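Local coordinates for putative reductase (Peptoclostridium difficile, PDB 5J6C), which probably catalyses the FMN-dependent reduction of nitro compounds, as a nitroreductase functionally linked to the antibiotic metronidazole, at residues I39-V47 with F95-A103; K51-A62 with Y126-L136. All blocks are in the same frame, centred on the assembly; numbering follows the deposited sequence.

The two contacts solve different problems. Interaction 1, between 39-47 and 95-103, is partly buried and forms part of a flavin pocket: a loop with no regular structure lies over a 3-10 turn and the start of strand 102-109, and its chemistry runs from an arginine that binds FMN to proline and valine packing, with water between backbone atoms. Interaction 2, between 51-62 and 126-136, is a buried helix packing, largely apolar, with a tyrosine, a glutamine and the aliphatic parts of lysines; its A62 end comes within about 7 Å of the other FMN of the dimer. The centres are about 16 Å apart, and V47 on L136 and L102 on L52 join them in one hydrophobic seam.

Interaction 1. Residues I39-V47 with F95-A103; sequences IRKYKDVEV and FFLKNAPLA. With FMN (flavin mononucleotide), chain C.
R40 and F96 form part of the flavin pocket of this nitroreductase and meet beside the pyrimidine end of FMN. CB of R40 stands over one face of the F96 ring, 3.9 Å from its centroid, in a CH-pi contact. Beyond CB the arginine chain runs extended (chi2 -179°, chi3 176°), which carries the guanidinium past the phenyl group to the cofactor, the two planes 82° apart. NE of R40 donates to FMN O2 at 2.7 Å, and NH2 of R40 reaches FMN N1, which lies in the guanidinium plane, at 3.2 Å. CE2 of F96 comes 3.6 Å from the same FMN O2. Farther along the loop, Y42 lays its CE2 3.7 Å from CB of A100, with CD of P101 near the root of the ring; its hydroxyl, near CE1 of F96, is hydrogen-bonded to S175 of strand 168-177. P101 packs against the loop after D44, the centre of an inverse gamma turn, its CB 3.3 Å from the carbonyl O of V45, while CG1 of V47 touches CD2 of L102 at 3.8 Å. Direct contacts between the segments are van der Waals, several of them carbon on carbonyl oxygen, and two waters link backbone polar atoms: V47 N to P101 O and, weakly, Y42 N to N99 O. Two N-H groups directed at O2 and N1 would favour negative charge on that end of the flavin, consistent with stabilisation of its reduced form, while F96 packs against the aliphatic part of R40, which is consistent with fixing the arginine's path.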
loop_
_atom_site.group_PDB
_atom_site.type_symbol
_atom_site.label_atom_id
_atom_site.label_comp_id
_atom_site.label_asym_id
_atom_site.label_seq_id
_atom_site.Cartn_x
_atom_site.Cartn_y
_atom_site.Cartn_z
ATOM N N ILE A 39 -14.789 -6.275 5.250
ATOM C CA ILE A 39 -16.176 -6.275 5.695
ATOM C C ILE A 39 -17.029 -5.627 4.612
ATOM O O ILE A 39 -16.729 -4.521 4.151
ATOM C CB ILE A 39 -16.337 -5.554 7.048
ATOM C CG1 ILE A 39 -15.516 -6.265 8.130
ATOM C CG2 ILE A 39 -17.817 -5.435 7.425
ATOM C CD1 ILE A 39 -15.960 -7.675 8.417
ATOM N N ARG A 40 -18.085 -6.324 4.205
ATOM C CA ARG A 40 -18.981 -5.853 3.161
ATOM C C ARG A 40 -20.428 -5.778 3.634
ATOM O O ARG A 40 -21.320 -5.519 2.817
ATOM C CB ARG A 40 -18.868 -6.756 1.928
ATOM C CG ARG A 40 -17.412 -7.025 1.457
ATOM C CD ARG A 40 -17.345 -7.918 0.199
ATOM N NE ARG A 40 -15.969 -8.077 -0.275
ATOM C CZ ARG A 40 -15.061 -8.857 0.307
ATOM N NH1 ARG A 40 -15.384 -9.559 1.387
ATOM N NH2 ARG A 40 -13.833 -8.945 -0.187
ATOM N N LYS A 41 -20.690 -6.015 4.924
ATOM C CA LYS A 41 -22.025 -5.871 5.502
ATOM C C LYS A 41 -21.911 -5.076 6.799
ATOM O O LYS A 41 -21.124 -5.443 7.679
ATOM C CB LYS A 41 -22.669 -7.247 5.748
ATOM C CG LYS A 41 -24.123 -7.191 6.233
ATOM C CD LYS A 41 -24.703 -8.579 6.446
ATOM C CE LYS A 41 -26.167 -8.517 6.890
ATOM N NZ LYS A 41 -26.804 -9.865 6.896
ATOM N N TYR A 42 -22.683 -3.983 6.914
ATOM C CA TYR A 42 -22.472 -2.991 7.963
ATOM C C TYR A 42 -23.740 -2.715 8.767
ATOM O O TYR A 42 -24.859 -2.791 8.251
ATOM C CB TYR A 42 -21.964 -1.650 7.386
ATOM C CG TYR A 42 -20.834 -1.809 6.384
ATOM C CD1 TYR A 42 -19.506 -1.859 6.801
ATOM C CD2 TYR A 42 -21.103 -1.914 5.022
ATOM C CE1 TYR A 42 -18.472 -2.002 5.883
ATOM C CE2 TYR A 42 -20.069 -2.067 4.090
ATOM C CZ TYR A 42 -18.763 -2.108 4.531
ATOM O OH TYR A 42 -17.754 -2.261 3.613
ATOM N N LYS A 43 -23.543 -2.371 10.038
ATOM C CA LYS A 43 -24.647 -1.873 10.839
ATOM C C LYS A 43 -25.130 -0.537 10.277
ATOM O O LYS A 43 -24.411 0.161 9.561
ATOM C CB LYS A 43 -24.230 -1.734 12.304
ATOM C CG LYS A 43 -23.835 -3.080 12.912
ATOM C CD LYS A 43 -23.753 -3.062 14.420
ATOM C CE LYS A 43 -23.681 -4.488 14.948
ATOM N NZ LYS A 43 -24.772 -5.334 14.344
ATOM N N ASP A 44 -26.380 -0.199 10.593
ATOM C CA ASP A 44 -27.012 1.017 10.078
ATOM C C ASP A 44 -26.683 2.177 11.016
ATOM O O ASP A 44 -27.539 2.748 11.686
ATOM C CB ASP A 44 -28.513 0.804 9.922
ATOM C CG ASP A 44 -29.223 2.012 9.311
ATOM O OD1 ASP A 44 -28.597 2.727 8.499
ATOM O OD2 ASP A 44 -30.407 2.245 9.652
ATOM N N VAL A 45 -25.396 2.513 11.052
ATOM C CA VAL A 45 -24.823 3.411 12.049
ATOM C C VAL A 45 -23.816 4.318 11.354
ATOM O O VAL A 45 -22.917 3.832 10.664
ATOM C CB VAL A 45 -24.139 2.620 13.189
ATOM C CG1 VAL A 45 -23.340 3.536 14.098
ATOM C CG2 VAL A 45 -25.167 1.859 14.010
ATOM N N GLU A 46 -23.954 5.629 11.542
ATOM C CA GLU A 46 -22.998 6.568 10.975
ATOM C C GLU A 46 -21.618 6.355 11.598
ATOM O O GLU A 46 -21.495 5.895 12.736
ATOM C CB GLU A 46 -23.481 8.005 11.205
ATOM C CG GLU A 46 -22.813 9.038 10.313
ATOM C CD GLU A 46 -23.054 10.466 10.765
ATOM O OE1 GLU A 46 -23.341 10.671 11.970
ATOM O OE2 GLU A 46 -22.955 11.380 9.909
ATOM N N VAL A 47 -20.564 6.663 10.843
ATOM C CA VAL A 47 -19.212 6.659 11.398
ATOM C C VAL A 47 -18.963 8.032 12.010
ATOM O O VAL A 47 -19.035 9.049 11.316
ATOM C CB VAL A 47 -18.159 6.315 10.330
ATOM C CG1 VAL A 47 -16.754 6.619 10.844
ATOM C CG2 VAL A 47 -18.265 4.839 9.939
ATOM N N PHE A 95 -21.014 -3.449 -5.185
ATOM C CA PHE A 95 -22.458 -3.368 -4.960
ATOM C C PHE A 95 -22.779 -3.116 -3.492
ATOM O O PHE A 95 -23.733 -2.393 -3.172
ATOM C CB PHE A 95 -23.157 -4.647 -5.426
ATOM C CG PHE A 95 -23.176 -4.841 -6.924
ATOM C CD1 PHE A 95 -23.139 -3.757 -7.795
ATOM C CD2 PHE A 95 -23.227 -6.126 -7.459
ATOM C CE1 PHE A 95 -23.162 -3.948 -9.184
ATOM C CE2 PHE A 95 -23.246 -6.332 -8.848
ATOM C CZ PHE A 95 -23.211 -5.248 -9.712
ATOM N N PHE A 96 -21.999 -3.705 -2.582
ATOM C CA PHE A 96 -22.286 -3.544 -1.156
ATOM C C PHE A 96 -22.135 -2.099 -0.704
ATOM O O PHE A 96 -22.613 -1.736 0.381
ATOM C CB PHE A 96 -21.373 -4.449 -0.327
ATOM C CG PHE A 96 -19.907 -4.199 -0.565
ATOM C CD1 PHE A 96 -19.201 -3.304 0.237
ATOM C CD2 PHE A 96 -19.240 -4.846 -1.593
ATOM C CE1 PHE A 96 -17.845 -3.067 0.018
ATOM C CE2 PHE A 96 -17.884 -4.613 -1.829
ATOM C CZ PHE A 96 -17.184 -3.724 -1.020
ATOM N N LEU A 97 -21.468 -1.264 -1.504
ATOM C CA LEU A 97 -21.242 0.112 -1.091
ATOM C C LEU A 97 -22.556 0.846 -0.846
ATOM O O LEU A 97 -22.601 1.777 -0.037
ATOM C CB LEU A 97 -20.396 0.816 -2.142
ATOM C CG LEU A 97 -19.867 2.210 -1.891
ATOM C CD1 LEU A 97 -18.999 2.245 -0.674
ATOM C CD2 LEU A 97 -19.081 2.622 -3.121
ATOM N N LYS A 98 -23.639 0.419 -1.500
ATOM C CA LYS A 98 -24.924 1.074 -1.307
ATOM C C LYS A 98 -25.408 0.989 0.137
ATOM O O LYS A 98 -26.210 1.832 0.554
ATOM C CB LYS A 98 -25.978 0.466 -2.242
ATOM C CG LYS A 98 -26.372 -0.973 -1.908
ATOM C CD LYS A 98 -27.262 -1.546 -2.999
ATOM C CE LYS A 98 -27.381 -3.049 -2.882
ATOM N NZ LYS A 98 -28.156 -3.637 -4.008
ATOM N N ASN A 99 -24.940 0.003 0.904
ATOM C CA ASN A 99 -25.363 -0.200 2.285
ATOM C C ASN A 99 -24.325 0.248 3.293
ATOM O O ASN A 99 -24.477 -0.037 4.488
ATOM C CB ASN A 99 -25.691 -1.667 2.528
ATOM C CG ASN A 99 -26.903 -2.105 1.767
ATOM O OD1 ASN A 99 -27.867 -1.349 1.649
ATOM N ND2 ASN A 99 -26.863 -3.319 1.220
ATOM N N ALA A 100 -23.292 0.908 2.851
ATOM C CA ALA A 100 -22.231 1.367 3.730
ATOM C C ALA A 100 -22.556 2.763 4.236
ATOM O O ALA A 100 -23.220 3.535 3.542
ATOM C CB ALA A 100 -20.888 1.388 2.990
ATOM N N PRO A 101 -22.107 3.112 5.450
ATOM C CA PRO A 101 -22.343 4.472 5.948
ATOM C C PRO A 101 -21.317 5.472 5.463
ATOM O O PRO A 101 -21.575 6.683 5.523
ATOM C CB PRO A 101 -22.255 4.309 7.475
ATOM C CG PRO A 101 -21.232 3.188 7.636
ATOM C CD PRO A 101 -21.450 2.255 6.458
ATOM N N LEU A 102 -20.160 5.009 4.998
ATOM C CA LEU A 102 -19.065 5.904 4.685
ATOM C C LEU A 102 -18.223 5.288 3.577
ATOM O O LEU A 102 -18.127 4.065 3.457
ATOM C CB LEU A 102 -18.216 6.164 5.931
ATOM C CG LEU A 102 -16.954 7.008 5.776
ATOM C CD1 LEU A 102 -17.336 8.392 5.264
ATOM C CD2 LEU A 102 -16.200 7.092 7.109
ATOM N N ALA A 103 -17.635 6.152 2.756
ATOM C CA ALA A 103 -16.671 5.722 1.756
ATOM C C ALA A 103 -15.635 6.821 1.611
ATOM O O ALA A 103 -15.929 8.003 1.812
ATOM C CB ALA A 103 -17.330 5.424 0.403
HETATM N N1 FMN C . -13.135 -6.800 -2.399
HETATM C C2 FMN C . -14.313 -6.591 -3.095
HETATM O O2 FMN C . -15.374 -7.015 -2.663
HETATM N N3 FMN C . -14.321 -5.897 -4.285
HETATM C C4 FMN C . -13.141 -5.416 -4.814
HETATM O O4 FMN C . -13.122 -4.799 -5.877
HETATM C C4A FMN C . -11.954 -5.639 -4.137
HETATM N N5 FMN C . -10.792 -5.142 -4.678
HETATM C C5A FMN C . -9.613 -5.314 -4.004
HETATM C C6 FMN C . -8.448 -4.811 -4.568
HETATM C C7 FMN C . -7.256 -4.971 -3.910
HETATM C C7M FMN C . -6.001 -4.418 -4.510
HETATM C C8 FMN C . -7.221 -5.636 -2.705
HETATM C C8M FMN C . -5.919 -5.793 -2.001
HETATM C C9 FMN C . -8.373 -6.146 -2.137
HETATM C C9A FMN C . -9.585 -5.988 -2.796
HETATM N N10 FMN C . -10.758 -6.493 -2.254
HETATM C C10 FMN C . -11.952 -6.321 -2.923
HETATM C "C1'" FMN C . -10.732 -7.224 -0.942
HETATM C "C2'" FMN C . -10.212 -8.659 -1.106
HETATM O "O2'" FMN C . -11.236 -9.510 -1.589
HETATM C "C3'" FMN C . -9.658 -9.169 0.228
HETATM O "O3'" FMN C . -8.732 -8.231 0.723
HETATM C "C4'" FMN C . -8.962 -10.526 0.089
HETATM O "O4'" FMN C . -9.906 -11.478 -0.358
HETATM C "C5'" FMN C . -8.360 -10.965 1.425
HETATM O "O5'" FMN C . -9.415 -11.149 2.344
HETATM P P FMN C . -9.481 -10.269 3.688
HETATM O O1P FMN C . -9.249 -8.814 3.341
HETATM O O2P FMN C . -10.835 -10.410 4.349
HETATM O O3P FMN C . -8.377 -10.758 4.591
HETATM O O HOH W 1 -24.635 -3.443 5.125
HETATM O O HOH W 2 -20.860 7.505 8.354
#

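Interaction 2. Residues K51-A62 with Y126-L136; sequences KLDKILKAALLA and YIQLQAHELGL
I55 and A59 press against I127 in the closely packed part of this contact. CB of A59 sits 3.5 Å from CG1 of I127, and the I55 branch CG2, anti to its own nitrogen, meets CG2 of I127 at 3.8 Å. The other branch of I55 packs its CG1 on CD1 of L134, 3.9 Å away, and its CD1 against A131 and L136. A58 is as small as A59, its CB 3.7 Å from CB of Q130. These short side chains let helices 51-60 and 126-133 approach to 8.2 Å between axes, running roughly antiparallel at 146°. At the far end the ring edge of Y126 points CD2 at the carbonyl O of A58, 3.4 Å away and in the ring plane, next to A62.

Helix 126-133 closes in a Schellman motif with G135 at C-prime, where K51 slides past L134 and K51 NZ bonds to O of L134 at 2.7 Å; K51 NZ is also hydrogen-bonded to the hydroxyl of Y178. The outer flank is looser: the partly exposed K54 packs its CD on L134 CD2 while its NZ pairs with E50, and Q130 NE2 donates to OE2 of the exposed E133, near M29 of the second subunit.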
loop_
_atom_site.group_PDB
_atom_site.type_symbol
_atom_site.label_atom_id
_atom_site.label_comp_id
_atom_site.label_asym_id
_atom_site.label_seq_id
_atom_site.Cartn_x
_atom_site.Cartn_y
_atom_site.Cartn_z
ATOM N N LYS A 51 -13.855 9.551 14.567
ATOM C CA LYS A 51 -13.152 8.436 13.939
ATOM C C LYS A 51 -12.800 8.752 12.490
ATOM O O LYS A 51 -11.689 8.447 12.047
ATOM C CB LYS A 51 -13.987 7.159 14.026
ATOM C CG LYS A 51 -14.066 6.567 15.428
ATOM C CD LYS A 51 -14.726 5.177 15.469
ATOM C CE LYS A 51 -14.797 4.674 16.924
ATOM N NZ LYS A 51 -15.263 3.271 17.107
ATOM N N LEU A 52 -13.726 9.361 11.740
ATOM C CA LEU A 52 -13.395 9.846 10.402
ATOM C C LEU A 52 -12.136 10.696 10.428
ATOM O O LEU A 52 -11.234 10.514 9.594
ATOM C CB LEU A 52 -14.553 10.654 9.812
ATOM C CG LEU A 52 -14.291 11.296 8.436
ATOM C CD1 LEU A 52 -13.790 10.266 7.391
ATOM C CD2 LEU A 52 -15.507 12.050 7.886
ATOM N N ASP A 53 -12.044 11.608 11.406
ATOM C CA ASP A 53 -10.922 12.536 11.462
ATOM C C ASP A 53 -9.598 11.797 11.636
ATOM O O ASP A 53 -8.604 12.141 10.993
ATOM C CB ASP A 53 -11.128 13.541 12.595
ATOM C CG ASP A 53 -12.190 14.579 12.275
ATOM O OD1 ASP A 53 -12.580 14.697 11.090
ATOM O OD2 ASP A 53 -12.631 15.285 13.216
ATOM N N LYS A 54 -9.566 10.785 12.505
ATOM C CA LYS A 54 -8.335 10.028 12.699
ATOM C C LYS A 54 -7.980 9.216 11.452
ATOM O O LYS A 54 -6.798 9.062 11.129
ATOM C CB LYS A 54 -8.460 9.125 13.920
ATOM C CG LYS A 54 -8.539 9.878 15.242
ATOM C CD LYS A 54 -8.920 8.926 16.359
ATOM C CE LYS A 54 -8.868 9.593 17.741
ATOM N NZ LYS A 54 -9.442 8.677 18.759
ATOM N N ILE A 55 -8.986 8.695 10.741
ATOM C CA ILE A 55 -8.733 7.980 9.483
ATOM C C ILE A 55 -8.103 8.909 8.450
ATOM O O ILE A 55 -7.148 8.541 7.756
ATOM C CB ILE A 55 -10.032 7.355 8.949
ATOM C CG1 ILE A 55 -10.494 6.211 9.844
ATOM C CG2 ILE A 55 -9.850 6.884 7.532
ATOM C CD1 ILE A 55 -11.874 5.702 9.481
ATOM N N LEU A 56 -8.621 10.130 8.336
ATOM C CA LEU A 56 -8.058 11.075 7.380
ATOM C C LEU A 56 -6.639 11.490 7.768
ATOM O O LEU A 56 -5.790 11.688 6.893
ATOM C CB LEU A 56 -8.986 12.284 7.257
ATOM C CG LEU A 56 -10.297 11.984 6.511
ATOM C CD1 LEU A 56 -11.362 13.045 6.754
ATOM C CD2 LEU A 56 -10.004 11.851 5.022
ATOM N N LYS A 57 -6.368 11.634 9.073
ATOM C CA LYS A 57 -5.015 11.945 9.534
ATOM C C LYS A 57 -4.031 10.846 9.159
ATOM O O LYS A 57 -2.909 11.135 8.739
ATOM C CB LYS A 57 -4.995 12.154 11.047
ATOM C CG LYS A 57 -5.311 13.557 11.509
ATOM C CD LYS A 57 -5.087 13.668 13.016
ATOM C CE LYS A 57 -5.119 15.105 13.517
ATOM N NZ LYS A 57 -4.548 15.175 14.903
ATOM N N ALA A 58 -4.421 9.576 9.322
ATOM C CA ALA A 58 -3.536 8.487 8.908
ATOM C C ALA A 58 -3.251 8.554 7.414
ATOM O O ALA A 58 -2.100 8.390 6.985
ATOM C CB ALA A 58 -4.139 7.131 9.267
ATOM N N ALA A 59 -4.287 8.803 6.607
ATOM C CA ALA A 59 -4.095 8.907 5.159
ATOM C C ALA A 59 -3.140 10.039 4.801
ATOM O O ALA A 59 -2.259 9.871 3.948
ATOM C CB ALA A 59 -5.437 9.114 4.468
ATOM N N LEU A 60 -3.284 11.196 5.453
ATOM C CA LEU A 60 -2.436 12.338 5.139
ATOM C C LEU A 60 -0.985 12.150 5.579
ATOM O O LEU A 60 -0.133 12.953 5.184
ATOM C CB LEU A 60 -3.014 13.594 5.780
ATOM C CG LEU A 60 -4.319 14.104 5.177
ATOM C CD1 LEU A 60 -4.925 15.170 6.083
ATOM C CD2 LEU A 60 -4.074 14.673 3.775
ATOM N N LEU A 61 -0.689 11.128 6.383
ATOM C CA LEU A 61 0.669 10.852 6.846
ATOM C C LEU A 61 1.363 9.787 6.006
ATOM O O LEU A 61 2.468 9.353 6.351
ATOM C CB LEU A 61 0.645 10.421 8.316
ATOM C CG LEU A 61 0.355 11.510 9.347
ATOM C CD1 LEU A 61 -0.123 10.874 10.641
ATOM C CD2 LEU A 61 1.607 12.342 9.603
ATOM N N ALA A 62 0.733 9.351 4.922
ATOM C CA ALA A 62 1.269 8.245 4.146
ATOM C C ALA A 62 2.536 8.672 3.402
ATOM O O ALA A 62 2.600 9.785 2.859
ATOM C CB ALA A 62 0.224 7.741 3.150
ATOM N N TYR A 126 -3.212 2.693 4.693
ATOM C CA TYR A 126 -3.227 3.416 5.963
ATOM C C TYR A 126 -4.660 3.682 6.412
ATOM O O TYR A 126 -4.976 3.577 7.603
ATOM C CB TYR A 126 -2.432 4.727 5.855
ATOM C CG TYR A 126 -0.911 4.597 5.988
ATOM C CD1 TYR A 126 -0.252 3.406 5.671
ATOM C CD2 TYR A 126 -0.137 5.664 6.444
ATOM C CE1 TYR A 126 1.137 3.281 5.783
ATOM C CE2 TYR A 126 1.265 5.542 6.573
ATOM C CZ TYR A 126 1.888 4.345 6.240
ATOM O OH TYR A 126 3.259 4.212 6.362
ATOM N N ILE A 127 -5.553 3.981 5.464
ATOM C CA ILE A 127 -6.959 4.211 5.799
ATOM C C ILE A 127 -7.569 2.948 6.400
ATOM O O ILE A 127 -8.176 2.977 7.481
ATOM C CB ILE A 127 -7.727 4.702 4.550
ATOM C CG1 ILE A 127 -7.432 6.189 4.311
ATOM C CG2 ILE A 127 -9.238 4.446 4.663
ATOM C CD1 ILE A 127 -7.815 6.718 2.916
ATOM N N GLN A 128 -7.366 1.809 5.735
ATOM C CA GLN A 128 -7.932 0.553 6.217
ATOM C C GLN A 128 -7.366 0.155 7.576
ATOM O O GLN A 128 -8.101 -0.366 8.422
ATOM C CB GLN A 128 -7.696 -0.544 5.187
ATOM C CG GLN A 128 -8.473 -0.307 3.892
ATOM C CD GLN A 128 -8.622 -1.578 3.074
ATOM O OE1 GLN A 128 -7.754 -1.915 2.261
ATOM N NE2 GLN A 128 -9.714 -2.314 3.313
ATOM N N LEU A 129 -6.068 0.391 7.812
ATOM C CA LEU A 129 -5.489 0.019 9.102
ATOM C C LEU A 129 -6.011 0.914 10.222
ATOM O O LEU A 129 -6.335 0.430 11.311
ATOM C CB LEU A 129 -3.955 0.064 9.039
ATOM C CG LEU A 129 -3.301 -1.048 8.210
ATOM C CD1 LEU A 129 -1.762 -1.008 8.247
ATOM C CD2 LEU A 129 -3.814 -2.406 8.674
ATOM N N GLN A 130 -6.102 2.221 9.978
ATOM C CA GLN A 130 -6.622 3.108 11.009
ATOM C C GLN A 130 -8.102 2.843 11.273
ATOM O O GLN A 130 -8.540 2.867 12.430
ATOM C CB GLN A 130 -6.382 4.563 10.627
ATOM C CG GLN A 130 -6.947 5.554 11.634
ATOM C CD GLN A 130 -6.220 5.524 12.974
ATOM O OE1 GLN A 130 -5.216 6.207 13.163
ATOM N NE2 GLN A 130 -6.736 4.738 13.911
ATOM N N ALA A 131 -8.880 2.545 10.228
ATOM C CA ALA A 131 -10.257 2.107 10.455
ATOM C C ALA A 131 -10.299 0.882 11.356
ATOM O O ALA A 131 -11.115 0.807 12.283
ATOM C CB ALA A 131 -10.950 1.812 9.126
ATOM N N HIS A 132 -9.407 -0.080 11.110
ATOM C CA HIS A 132 -9.357 -1.298 11.916
ATOM C C HIS A 132 -9.047 -0.989 13.378
ATOM O O HIS A 132 -9.686 -1.536 14.282
ATOM C CB HIS A 132 -8.315 -2.258 11.334
ATOM C CG HIS A 132 -8.219 -3.574 12.050
ATOM N ND1 HIS A 132 -9.326 -4.314 12.411
ATOM C CD2 HIS A 132 -7.143 -4.297 12.447
ATOM C CE1 HIS A 132 -8.936 -5.423 13.017
ATOM N NE2 HIS A 132 -7.615 -5.437 13.053
ATOM N N GLU A 133 -8.073 -0.109 13.628
ATOM C CA GLU A 133 -7.734 0.231 15.006
ATOM C C GLU A 133 -8.890 0.925 15.714
ATOM O O GLU A 133 -8.984 0.871 16.943
ATOM C CB GLU A 133 -6.496 1.126 15.056
ATOM C CG GLU A 133 -5.944 1.253 16.471
ATOM C CD GLU A 133 -5.090 2.488 16.679
ATOM O OE1 GLU A 133 -3.960 2.349 17.207
ATOM O OE2 GLU A 133 -5.551 3.598 16.329
ATOM N N LEU A 134 -9.776 1.578 14.970
ATOM C CA LEU A 134 -10.897 2.276 15.581
ATOM C C LEU A 134 -12.149 1.415 15.642
ATOM O O LEU A 134 -13.242 1.949 15.859
ATOM C CB LEU A 134 -11.180 3.575 14.825
ATOM C CG LEU A 134 -10.006 4.542 14.713
ATOM C CD1 LEU A 134 -10.345 5.685 13.753
ATOM C CD2 LEU A 134 -9.617 5.076 16.094
ATOM N N GLY A 135 -12.017 0.107 15.421
ATOM C CA GLY A 135 -13.129 -0.803 15.578
ATOM C C GLY A 135 -14.103 -0.822 14.430
ATOM O O GLY A 135 -15.233 -1.303 14.592
ATOM N N LEU A 136 -13.717 -0.282 13.283
ATOM C CA LEU A 136 -14.548 -0.282 12.090
ATOM C C LEU A 136 -14.052 -1.351 11.121
ATOM O O LEU A 136 -12.892 -1.771 11.161
ATOM C CB LEU A 136 -14.529 1.097 11.415
ATOM C CG LEU A 136 -15.121 2.286 12.194
ATOM C CD1 LEU A 136 -14.562 3.600 11.663
ATOM C CD2 LEU A 136 -16.651 2.293 12.116
#